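Local atomic coordinates of hypoxanthine-guanine phosphoribosyltransferase (Leishmania tarentolae, PDB entry 1PZM), a protein that probably converts hypoxanthine and guanine to IMP and GMP in purine salvage, transferring the phosphoribosyl group from phosphoribosyl pyrophosphate to the base. Residues Ile127-Ile132 with Lys157-Val163; Ala177-Tyr182 with Leu193-Leu199; Ala36-Cys40 with Tyr169-Thr173. All coordinates share one frame; numbering follows the deposited sequence. Where two conformers were deposited one is given.

Interaction 1: residues Ile127-Ile132 with Lys157-Val163. With 5GP (guanosine-5'-monophosphate), chain C.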
loop_
_atom_site.group_PDB
_atom_site.type_symbol
_atom_site.label_atom_id
_atom_site.label_comp_id
_atom_site.label_asym_id
_atom_site.label_seq_id
_atom_site.Cartn_x
_atom_site.Cartn_y
_atom_site.Cartn_z
ATOM N N ILE A 127 -7.270 -0.395 -11.880
ATOM C CA ILE A 127 -7.681 -0.459 -13.281
ATOM C C ILE A 127 -9.004 -1.178 -13.376
ATOM O O ILE A 127 -9.238 -2.176 -12.686
ATOM C CB ILE A 127 -6.537 -1.067 -14.198
ATOM C CG1 ILE A 127 -6.938 -0.995 -15.677
ATOM C CG2 ILE A 127 -6.122 -2.509 -13.775
ATOM C CD1 ILE A 127 -5.713 -0.889 -16.603
ATOM N N VAL A 128 -9.892 -0.640 -14.198
ATOM C CA VAL A 128 -11.191 -1.245 -14.446
ATOM C C VAL A 128 -11.333 -1.566 -15.919
ATOM O O VAL A 128 -11.184 -0.686 -16.781
ATOM C CB VAL A 128 -12.359 -0.385 -13.935
ATOM C CG1 VAL A 128 -13.708 -1.048 -14.242
ATOM C CG2 VAL A 128 -12.252 -0.166 -12.401
ATOM N N ASP A 129 -11.667 -2.819 -16.226
ATOM C CA ASP A 129 -11.748 -3.241 -17.598
ATOM C C ASP A 129 -13.214 -3.635 -17.908
ATOM O O ASP A 129 -13.998 -2.774 -18.333
ATOM C CB ASP A 129 -10.681 -4.338 -17.813
ATOM C CG ASP A 129 -10.637 -4.862 -19.233
ATOM O OD1 ASP A 129 -11.113 -4.174 -20.173
ATOM O OD2 ASP A 129 -10.106 -5.962 -19.502
ATOM N N SER A 130 -13.642 -4.883 -17.627
ATOM C CA SER A 130 -15.048 -5.234 -17.885
ATOM C C SER A 130 -15.957 -4.596 -16.842
ATOM O O SER A 130 -17.154 -4.470 -17.076
ATOM C CB SER A 130 -15.258 -6.766 -17.817
ATOM O OG SER A 130 -15.036 -7.210 -16.457
ATOM N N ALA A 131 -15.386 -4.259 -15.688
ATOM C CA ALA A 131 -16.138 -3.732 -14.535
ATOM C C ALA A 131 -16.953 -4.808 -13.765
ATOM O O ALA A 131 -17.678 -4.482 -12.818
ATOM C CB ALA A 131 -17.077 -2.528 -14.972
ATOM N N ILE A 132 -16.828 -6.084 -14.130
ATOM C CA ILE A 132 -17.541 -7.097 -13.367
ATOM C C ILE A 132 -17.064 -7.074 -11.906
ATOM O O ILE A 132 -17.869 -7.090 -10.973
ATOM C CB ILE A 132 -17.409 -8.478 -14.073
ATOM C CG1 ILE A 132 -18.217 -8.424 -15.386
ATOM C CG2 ILE A 132 -17.892 -9.694 -13.175
ATOM C CD1 ILE A 132 -17.920 -9.509 -16.338
ATOM N N LYS A 157 -10.541 1.563 -18.502
ATOM C CA LYS A 157 -10.631 1.068 -19.883
ATOM C C LYS A 157 -12.088 0.875 -20.293
ATOM O O LYS A 157 -12.576 -0.290 -20.401
ATOM C CB LYS A 157 -9.804 -0.248 -20.074
ATOM C CG LYS A 157 -8.297 -0.079 -19.691
ATOM C CD LYS A 157 -7.393 -1.314 -20.084
ATOM C CE LYS A 157 -7.726 -2.479 -19.301
ATOM N NZ LYS A 157 -6.622 -3.593 -19.233
ATOM N N PRO A 158 -12.797 1.984 -20.580
ATOM C CA PRO A 158 -14.244 1.894 -20.850
ATOM C C PRO A 158 -14.586 1.104 -22.120
ATOM O O PRO A 158 -15.721 0.549 -22.261
ATOM C CB PRO A 158 -14.706 3.373 -20.914
ATOM C CG PRO A 158 -13.443 4.212 -21.254
ATOM C CD PRO A 158 -12.300 3.377 -20.675
ATOM N N SER A 159 -13.633 0.975 -23.034
ATOM C CA SER A 159 -13.972 0.194 -24.237
ATOM C C SER A 159 -14.071 -1.295 -23.882
ATOM O O SER A 159 -14.536 -2.030 -24.658
ATOM C CB SER A 159 -13.000 0.404 -25.405
ATOM O OG SER A 159 -11.672 -0.015 -25.066
ATOM N N GLY A 160 -13.610 -1.686 -22.695
ATOM C CA GLY A 160 -13.712 -3.052 -22.224
ATOM C C GLY A 160 -15.008 -3.481 -21.516
ATOM O O GLY A 160 -15.118 -4.659 -21.142
ATOM N N ARG A 161 -15.969 -2.566 -21.344
ATOM C CA ARG A 161 -17.102 -2.790 -20.434
ATOM C C ARG A 161 -17.928 -4.014 -20.810
ATOM O O ARG A 161 -18.285 -4.145 -21.969
ATOM C CB ARG A 161 -18.027 -1.552 -20.381
ATOM C CG ARG A 161 -17.535 -0.357 -19.502
ATOM C CD ARG A 161 -17.134 -0.802 -18.028
ATOM N NE ARG A 161 -16.805 0.381 -17.234
ATOM C CZ ARG A 161 -15.603 0.868 -17.066
ATOM N NH1 ARG A 161 -14.551 0.225 -17.533
ATOM N NH2 ARG A 161 -15.461 1.990 -16.385
ATOM N N LYS A 162 -18.256 -4.869 -19.838
ATOM C CA LYS A 162 -19.270 -5.926 -20.039
ATOM C C LYS A 162 -20.491 -5.678 -19.174
ATOM O O LYS A 162 -21.520 -6.282 -19.380
ATOM C CB LYS A 162 -18.724 -7.311 -19.716
ATOM C CG LYS A 162 -17.768 -7.897 -20.737
ATOM C CD LYS A 162 -17.359 -9.324 -20.341
ATOM C CE LYS A 162 -15.989 -9.656 -20.900
ATOM N NZ LYS A 162 -15.292 -10.714 -20.122
ATOM N N VAL A 163 -20.364 -4.787 -18.195
ATOM C CA VAL A 163 -21.534 -4.314 -17.444
ATOM C C VAL A 163 -21.465 -2.782 -17.272
ATOM O O VAL A 163 -20.441 -2.174 -17.592
ATOM C CB VAL A 163 -21.682 -5.021 -16.081
ATOM C CG1 VAL A 163 -22.015 -6.497 -16.275
ATOM C CG2 VAL A 163 -20.383 -4.809 -15.178
HETATM P P 5GP C . -12.508 -6.400 -14.643
HETATM O O1P 5GP C . -12.805 -4.945 -14.749
HETATM O O2P 5GP C . -12.763 -7.131 -15.913
HETATM O O3P 5GP C . -13.469 -6.924 -13.642
HETATM O "O5'" 5GP C . -10.995 -6.587 -14.144
HETATM C "C5'" 5GP C . -10.436 -7.865 -13.810
HETATM C "C4'" 5GP C . -9.110 -7.747 -13.000
HETATM O "O4'" 5GP C . -7.953 -7.515 -13.818
HETATM C "C3'" 5GP C . -9.085 -6.639 -11.951
HETATM O "O3'" 5GP C . -8.418 -7.060 -10.757
HETATM C "C2'" 5GP C . -8.286 -5.557 -12.660
HETATM O "O2'" 5GP C . -7.746 -4.663 -11.729
HETATM C "C1'" 5GP C . -7.249 -6.331 -13.489
HETATM N N9 5GP C . -6.884 -5.641 -14.762
HETATM C C8 5GP C . -7.657 -5.375 -15.910
HETATM N N7 5GP C . -6.839 -4.807 -16.900
HETATM C C5 5GP C . -5.558 -4.990 -16.427
HETATM C C6 5GP C . -4.314 -4.623 -16.955
HETATM O O6 5GP C . -4.233 -3.987 -18.052
HETATM N N1 5GP C . -3.152 -4.931 -16.248
HETATM C C2 5GP C . -3.240 -5.618 -15.036
HETATM N N2 5GP C . -2.151 -5.957 -14.350
HETATM N N3 5GP C . -4.456 -5.959 -14.514
HETATM C C4 5GP C . -5.602 -5.644 -15.222
HETATM O O HOH W 1 -7.985 -4.886 -21.124
#
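Lys157 and Asp129 bring opposite charges together without closing a salt bridge: Lys157 NZ stops 4.2 Å from Asp129 OD2, and a water accepts from NZ while giving a weak bond to OD2. The lysine is spent on the nucleotide instead. Its chain crosses Asp129 obliquely and bends at chi3 (-68°), which swings NZ to the rim of the guanine, where it donates to N7 at 2.6 Å and to O6 at 2.7 Å. Ala177 O takes a further bond from NZ, and Arg176 makes the salt bridge to Asp129 OD2. Ile127 packs against the lysine chain, CD1 3.7 Å from Lys157 CE.

The backbones are joined along the loop that holds the phosphate. Lys157 N donates to Val128 O at 2.9 Å, nearly along the C=O axis. Ser130 O receives Lys162 N at 3.0 Å, in the carbonyl plane on a lone pair, and a weaker bond from Val163 N. Arg161 doubles back through a bend at chi2 (-52°): NH1 reaches Asp129 O at 3.2 Å, with Val128 CG1 over one face of the guanidinium, toward its rim, and Ala131 CB beside CD. Its NH2 makes a salt bridge with Asp156. Gly160, lacking a side chain, lets Asp129 OD1 settle close to its CA.

Residues 127-132 belong to the PRPP-binding motif of type I phosphoribosyltransferases. Asp129 N donates to O1P of GMP at 2.8 Å, Ala131 N binds the same oxygen, and Ser130 N binds O2P. Ser130 OG accepts from Ile132 N in an ST turn. Ala131 occupies the N-cap position of helix 132-142, whose dipole probably favours the phosphate. Backbone N-H groups thus grip the phosphate, while the lysine reads the purine's Hoogsteen edge, recognising O6 and N7 together.

Interaction 2: residues Ala177-Tyr182 with Leu193-Leu199; sequences AFVIGY and LRDICVL. Unlike the reference sequence in segment 193-199: Leu193 (reference Val), Arg194 (reference Pro). With 5GP (guanosine-5'-monophosphate), chain C.
The small antiparallel sheet that forms part of the hood over the purine site in type I phosphoribosyltransferases includes strands 179-180 and 196-199, joined here through Val179 with Val198, a non-hydrogen-bonded pair, and Ile180 with Cys197, a hydrogen-bonded one. The latter is tied both ways: Ile180 N to Cys197 O and Cys197 N to Ile180 O, each 2.9 Å. Leu199 N to Phe178 O extends the ladder at one end. At the other, Tyr182 N reaches Leu193 O at 2.7 Å. Between them Gly181, in a backbone conformation suited to glycine, brings its CA within 3.4 Å of Asp195 O.

Side chains fill both faces. Ile180 has CG1 in the crowded position between its backbone N and carbonyl carbon (chi1 62°); CD1 thereby meets Leu193 CD1, while CG2 lies against Leu199 CB, the two side chains crossing at about a right angle. On the Val179 side, its CB packs on Ile196 CG2, and Ile196 CG1 presses 3.6 Å from Tyr182 CB. Strand 23-28 pairs with the far edge of 196-199, and Tyr182 OH bonds Asp74. Arg194, which differs from the reference sequence, makes a salt bridge with Asp81 of the second subunit.

The paired strand presents its outer backbone edge to the base of GMP. Val179 N donates to O6 at 2.8 Å, and Val179 O accepts from N1 at 2.6 Å and weakly from N2. Phe178 turns one ring face to the purine, with guanine N1 lying over the ring centre, 3.5 Å above its plane.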
loop_
_atom_site.group_PDB
_atom_site.type_symbol
_atom_site.label_atom_id
_atom_site.label_comp_id
_atom_site.label_asym_id
_atom_site.label_seq_id
_atom_site.Cartn_x
_atom_site.Cartn_y
_atom_site.Cartn_z
ATOM N N ALA A 177 -5.404 -2.407 -23.379
ATOM C CA ALA A 177 -4.045 -2.828 -23.480
ATOM C C ALA A 177 -3.727 -3.448 -22.129
ATOM O O ALA A 177 -4.302 -3.084 -21.096
ATOM C CB ALA A 177 -3.145 -1.622 -23.751
ATOM N N PHE A 178 -2.818 -4.388 -22.095
ATOM C CA PHE A 178 -2.531 -4.923 -20.781
ATOM C C PHE A 178 -1.406 -4.107 -20.132
ATOM O O PHE A 178 -0.313 -4.026 -20.671
ATOM C CB PHE A 178 -2.205 -6.388 -20.870
ATOM C CG PHE A 178 -2.102 -7.043 -19.530
ATOM C CD1 PHE A 178 -0.914 -6.998 -18.812
ATOM C CD2 PHE A 178 -3.193 -7.671 -18.978
ATOM C CE1 PHE A 178 -0.813 -7.624 -17.574
ATOM C CE2 PHE A 178 -3.107 -8.287 -17.753
ATOM C CZ PHE A 178 -1.906 -8.256 -17.042
ATOM N N VAL A 179 -1.673 -3.472 -18.996
ATOM C CA VAL A 179 -0.609 -2.711 -18.379
ATOM C C VAL A 179 -0.012 -3.355 -17.122
ATOM O O VAL A 179 -0.687 -4.191 -16.489
ATOM C CB VAL A 179 -1.002 -1.270 -18.107
ATOM C CG1 VAL A 179 -1.621 -0.564 -19.433
ATOM C CG2 VAL A 179 -1.884 -1.167 -16.878
ATOM N N ILE A 180 1.234 -2.941 -16.790
ATOM C CA ILE A 180 1.965 -3.398 -15.612
ATOM C C ILE A 180 2.572 -2.132 -14.975
ATOM O O ILE A 180 2.571 -1.058 -15.608
ATOM C CB ILE A 180 3.092 -4.403 -16.016
ATOM C CG1 ILE A 180 4.101 -3.673 -16.946
ATOM C CG2 ILE A 180 2.475 -5.697 -16.696
ATOM C CD1 ILE A 180 5.402 -4.385 -17.198
ATOM N N GLY A 181 3.068 -2.263 -13.738
ATOM C CA GLY A 181 3.741 -1.152 -13.072
ATOM C C GLY A 181 2.847 -0.399 -12.112
ATOM O O GLY A 181 1.658 -0.566 -12.184
ATOM N N TYR A 182 3.404 0.387 -11.178
ATOM C CA TYR A 182 2.542 1.218 -10.305
ATOM C C TYR A 182 1.453 0.356 -9.551
ATOM O O TYR A 182 0.254 0.743 -9.387
ATOM C CB TYR A 182 1.998 2.428 -11.081
ATOM C CG TYR A 182 1.556 3.560 -10.175
ATOM C CD1 TYR A 182 2.497 4.456 -9.645
ATOM C CD2 TYR A 182 0.211 3.697 -9.811
ATOM C CE1 TYR A 182 2.116 5.441 -8.752
ATOM C CE2 TYR A 182 -0.192 4.689 -8.927
ATOM C CZ TYR A 182 0.773 5.571 -8.419
ATOM O OH TYR A 182 0.391 6.596 -7.560
ATOM N N LEU A 193 7.371 -1.359 -10.391
ATOM C CA LEU A 193 7.878 -0.330 -11.323
ATOM C C LEU A 193 7.186 0.995 -11.073
ATOM O O LEU A 193 5.976 1.045 -10.753
ATOM C CB LEU A 193 7.648 -0.714 -12.800
ATOM C CG LEU A 193 7.992 -2.154 -13.258
ATOM C CD1 LEU A 193 7.711 -2.301 -14.805
ATOM C CD2 LEU A 193 9.360 -2.589 -12.895
ATOM N N ARG A 194 7.937 2.069 -11.254
ATOM C CA ARG A 194 7.433 3.423 -10.974
ATOM C C ARG A 194 6.511 3.941 -12.048
ATOM O O ARG A 194 5.597 4.743 -11.761
ATOM C CB ARG A 194 8.604 4.411 -10.850
ATOM C CG ARG A 194 9.485 4.194 -9.624
ATOM C CD ARG A 194 10.605 5.307 -9.508
ATOM N NE ARG A 194 11.342 5.194 -8.259
ATOM C CZ ARG A 194 10.964 5.712 -7.094
ATOM N NH1 ARG A 194 9.810 6.386 -6.991
ATOM N NH2 ARG A 194 11.767 5.564 -6.000
ATOM N N ASP A 195 6.708 3.488 -13.280
ATOM C CA ASP A 195 5.909 3.988 -14.396
ATOM C C ASP A 195 4.875 2.918 -14.807
ATOM O O ASP A 195 5.007 1.723 -14.490
ATOM C CB ASP A 195 6.760 4.369 -15.602
ATOM C CG ASP A 195 7.875 5.363 -15.270
ATOM O OD1 ASP A 195 7.649 6.429 -14.654
ATOM O OD2 ASP A 195 9.040 5.124 -15.618
ATOM N N ILE A 196 3.844 3.366 -15.483
ATOM C CA ILE A 196 2.895 2.415 -15.972
ATOM C C ILE A 196 3.288 2.084 -17.410
ATOM O O ILE A 196 3.418 2.999 -18.267
ATOM C CB ILE A 196 1.488 2.994 -15.911
ATOM C CG1 ILE A 196 1.049 3.170 -14.443
ATOM C CG2 ILE A 196 0.485 2.049 -16.720
ATOM C CD1 ILE A 196 -0.187 4.064 -14.303
ATOM N N CYS A 197 3.462 0.786 -17.680
ATOM C CA CYS A 197 3.943 0.357 -18.988
ATOM C C CYS A 197 2.987 -0.609 -19.684
ATOM O O CYS A 197 2.207 -1.282 -19.024
ATOM C CB CYS A 197 5.312 -0.286 -18.873
ATOM S SG CYS A 197 6.579 0.757 -18.069
ATOM N N VAL A 198 3.043 -0.661 -21.009
ATOM C CA VAL A 198 2.304 -1.679 -21.748
ATOM C C VAL A 198 3.231 -2.864 -21.939
ATOM O O VAL A 198 4.334 -2.706 -22.448
ATOM C CB VAL A 198 1.825 -1.143 -23.107
ATOM C CG1 VAL A 198 1.001 -2.229 -23.861
ATOM C CG2 VAL A 198 1.003 0.055 -22.879
ATOM N N LEU A 199 2.787 -4.043 -21.498
ATOM C CA LEU A 199 3.633 -5.253 -21.424
ATOM C C LEU A 199 4.045 -5.735 -22.837
ATOM O O LEU A 199 3.180 -5.862 -23.739
ATOM C CB LEU A 199 2.889 -6.366 -20.650
ATOM C CG LEU A 199 3.621 -7.704 -20.499
ATOM C CD1 LEU A 199 4.822 -7.640 -19.523
ATOM C CD2 LEU A 199 2.667 -8.798 -20.081
HETATM P P 5GP C . -12.508 -6.400 -14.643
HETATM O O1P 5GP C . -12.805 -4.945 -14.749
HETATM O O2P 5GP C . -12.763 -7.131 -15.913
HETATM O O3P 5GP C . -13.469 -6.924 -13.642
HETATM O "O5'" 5GP C . -10.995 -6.587 -14.144
HETATM C "C5'" 5GP C . -10.436 -7.865 -13.810
HETATM C "C4'" 5GP C . -9.110 -7.747 -13.000
HETATM O "O4'" 5GP C . -7.953 -7.515 -13.818
HETATM C "C3'" 5GP C . -9.085 -6.639 -11.951
HETATM O "O3'" 5GP C . -8.418 -7.060 -10.757
HETATM C "C2'" 5GP C . -8.286 -5.557 -12.660
HETATM O "O2'" 5GP C . -7.746 -4.663 -11.729
HETATM C "C1'" 5GP C . -7.249 -6.331 -13.489
HETATM N N9 5GP C . -6.884 -5.641 -14.762
HETATM C C8 5GP C . -7.657 -5.375 -15.910
HETATM N N7 5GP C . -6.839 -4.807 -16.900
HETATM C C5 5GP C . -5.558 -4.990 -16.427
HETATM C C6 5GP C . -4.314 -4.623 -16.955
HETATM O O6 5GP C . -4.233 -3.987 -18.052
HETATM N N1 5GP C . -3.152 -4.931 -16.248
HETATM C C2 5GP C . -3.240 -5.618 -15.036
HETATM N N2 5GP C . -2.151 -5.957 -14.350
HETATM N N3 5GP C . -4.456 -5.959 -14.514
HETATM C C4 5GP C . -5.602 -5.644 -15.222
#

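Interaction 3: residues Ala36-Cys40 with Tyr169-Thr173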
loop_
_atom_site.group_PDB
_atom_site.type_symbol
_atom_site.label_atom_id
_atom_site.label_comp_id
_atom_site.label_asym_id
_atom_site.label_seq_id
_atom_site.Cartn_x
_atom_site.Cartn_y
_atom_site.Cartn_z
ATOM N N ALA A 36 -1.914 13.951 -12.336
ATOM C CA ALA A 36 -3.358 13.707 -12.544
ATOM C C ALA A 36 -4.041 13.377 -11.162
ATOM O O ALA A 36 -5.183 13.771 -10.883
ATOM C CB ALA A 36 -3.599 12.516 -13.570
ATOM N N THR A 37 -3.318 12.684 -10.302
ATOM C CA THR A 37 -3.883 12.284 -9.034
ATOM C C THR A 37 -4.038 13.485 -8.108
ATOM O O THR A 37 -5.040 13.566 -7.383
ATOM C CB THR A 37 -2.965 11.286 -8.360
ATOM O OG1 THR A 37 -2.887 10.120 -9.183
ATOM C CG2 THR A 37 -3.620 10.799 -7.078
ATOM N N ALA A 38 -3.056 14.390 -8.093
ATOM C CA ALA A 38 -3.170 15.675 -7.358
ATOM C C ALA A 38 -4.396 16.501 -7.743
ATOM O O ALA A 38 -5.092 17.062 -6.869
ATOM C CB ALA A 38 -1.854 16.529 -7.530
ATOM N N LYS A 39 -4.649 16.604 -9.054
ATOM C CA LYS A 39 -5.823 17.330 -9.592
ATOM C C LYS A 39 -7.096 16.617 -9.165
ATOM O O LYS A 39 -8.063 17.263 -8.745
ATOM C CB LYS A 39 -5.776 17.461 -11.133
ATOM C CG LYS A 39 -4.652 18.488 -11.589
ATOM C CD LYS A 39 -4.707 18.659 -13.117
ATOM C CE LYS A 39 -4.030 19.965 -13.520
ATOM N NZ LYS A 39 -4.249 20.375 -14.936
ATOM N N CYS A 40 -7.081 15.275 -9.211
ATOM C CA CYS A 40 -8.310 14.529 -8.877
ATOM C C CYS A 40 -8.569 14.711 -7.365
ATOM O O CYS A 40 -9.692 14.923 -6.935
ATOM C CB CYS A 40 -8.159 13.050 -9.275
ATOM S SG CYS A 40 -9.448 11.956 -8.586
ATOM N N TYR A 169 -14.690 8.852 -10.264
ATOM C CA TYR A 169 -13.402 9.547 -10.522
ATOM C C TYR A 169 -12.419 8.701 -11.350
ATOM O O TYR A 169 -11.490 8.111 -10.809
ATOM C CB TYR A 169 -12.762 10.012 -9.207
ATOM C CG TYR A 169 -13.662 10.911 -8.372
ATOM C CD1 TYR A 169 -13.685 12.312 -8.563
ATOM C CD2 TYR A 169 -14.431 10.371 -7.334
ATOM C CE1 TYR A 169 -14.512 13.112 -7.804
ATOM C CE2 TYR A 169 -15.241 11.161 -6.553
ATOM C CZ TYR A 169 -15.278 12.523 -6.782
ATOM O OH TYR A 169 -16.068 13.308 -5.982
ATOM N N PRO A 170 -12.575 8.673 -12.665
ATOM C CA PRO A 170 -11.655 7.902 -13.482
ATOM C C PRO A 170 -10.503 8.868 -13.798
ATOM O O PRO A 170 -10.680 9.813 -14.600
ATOM C CB PRO A 170 -12.457 7.624 -14.733
ATOM C CG PRO A 170 -13.497 8.773 -14.851
ATOM C CD PRO A 170 -13.543 9.430 -13.480
ATOM N N VAL A 171 -9.337 8.613 -13.227
ATOM C CA VAL A 171 -8.255 9.605 -13.300
ATOM C C VAL A 171 -7.703 9.680 -14.701
ATOM O O VAL A 171 -7.547 10.753 -15.273
ATOM C CB VAL A 171 -7.137 9.247 -12.301
ATOM C CG1 VAL A 171 -6.064 10.314 -12.343
ATOM C CG2 VAL A 171 -7.708 9.194 -10.890
ATOM N N ILE A 172 -7.410 8.522 -15.271
ATOM C CA ILE A 172 -6.899 8.490 -16.645
ATOM C C ILE A 172 -7.684 7.480 -17.452
ATOM O O ILE A 172 -7.892 6.366 -16.963
ATOM C CB ILE A 172 -5.419 8.078 -16.645
ATOM C CG1 ILE A 172 -4.633 8.932 -15.636
ATOM C CG2 ILE A 172 -4.845 8.152 -18.074
ATOM C CD1 ILE A 172 -3.145 8.511 -15.508
ATOM N N THR A 173 -8.108 7.852 -18.670
ATOM C CA THR A 173 -8.889 6.943 -19.529
ATOM C C THR A 173 -7.965 6.447 -20.623
ATOM O O THR A 173 -7.320 7.255 -21.262
ATOM C CB THR A 173 -10.091 7.710 -20.114
ATOM O OG1 THR A 173 -10.987 8.011 -19.037
ATOM C CG2 THR A 173 -10.970 6.813 -21.094
#
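Val171 straddles one turn of helix 30-48, its two methyl groups dividing between Ala36 and Cys40, residues four apart on the helix face that looks down on strand 169-173. The valine has CG1 opposite its own backbone N (chi1 -177°), which sends this branch to Ala36 CB at 3.5 Å, the closest approach of the contact. CG2 goes the other way and meets Cys40 SG at 4.0 Å. The thiol is also swung out opposite its backbone N (chi1 167°), so that the sulfur meets two strand residues at once, with Tyr169 CB also near it at 3.9 Å. From there SG lies 5.1 Å from the centroid of the Tyr169 ring, an oblique sulfur-aromatic contact.

Tyr169 carries its ring onward along the helix, past Ile44 and Tyr48, and its OH is held by Asp47. The strand backbone is kinked at Val171, whose angles are nearer helical than extended. Beyond the kink Ile172 leans back, and its CG1 reaches Ala36 CB at 4.3 Å, a looser touch. Thr37 adds only a distant brush against Val171 CG1; its OG1 bonds Val33 O one turn back, and its side chain packs on helix 69-81.

Helix and strand run nearly antiparallel, their short axes 157° apart and 8.7 Å at closest approach, a closeness to which the small Ala36 probably contributes. Strand 169-173 pairs with strand 148-156 in the parallel sheet of the phosphoribosyltransferase fold, and helix 30-48 packs along this strand. Between the two segments the contact is apolar: it rests on van der Waals packing of methyl groups and a thiol, and the polar tips of Thr37 and Tyr169 find their partners in helix 30-48 itself.

How the interactions relate
Interactions 1 and 2 share the bound GMP: interaction 1 serves the phosphate and one edge of the base, and interaction 2 supplies backbone and ring contacts to the base. Their centres are about 17 Å apart, yet they touch directly, through a probable hydrogen bond from Lys157 NZ to Ala177 O (3.0 Å) and packing of Ile127 CD1 on Val179 CG2 (3.8 Å). Interaction 3 stands back from the pocket, the Ile172 side chain about 12 Å from GMP. It meets interaction 1 where Pro158 CG packs on Thr173 CG2 at 3.6 Å, and strand 169-173 leads along the chain into the base-binding strand of interaction 2.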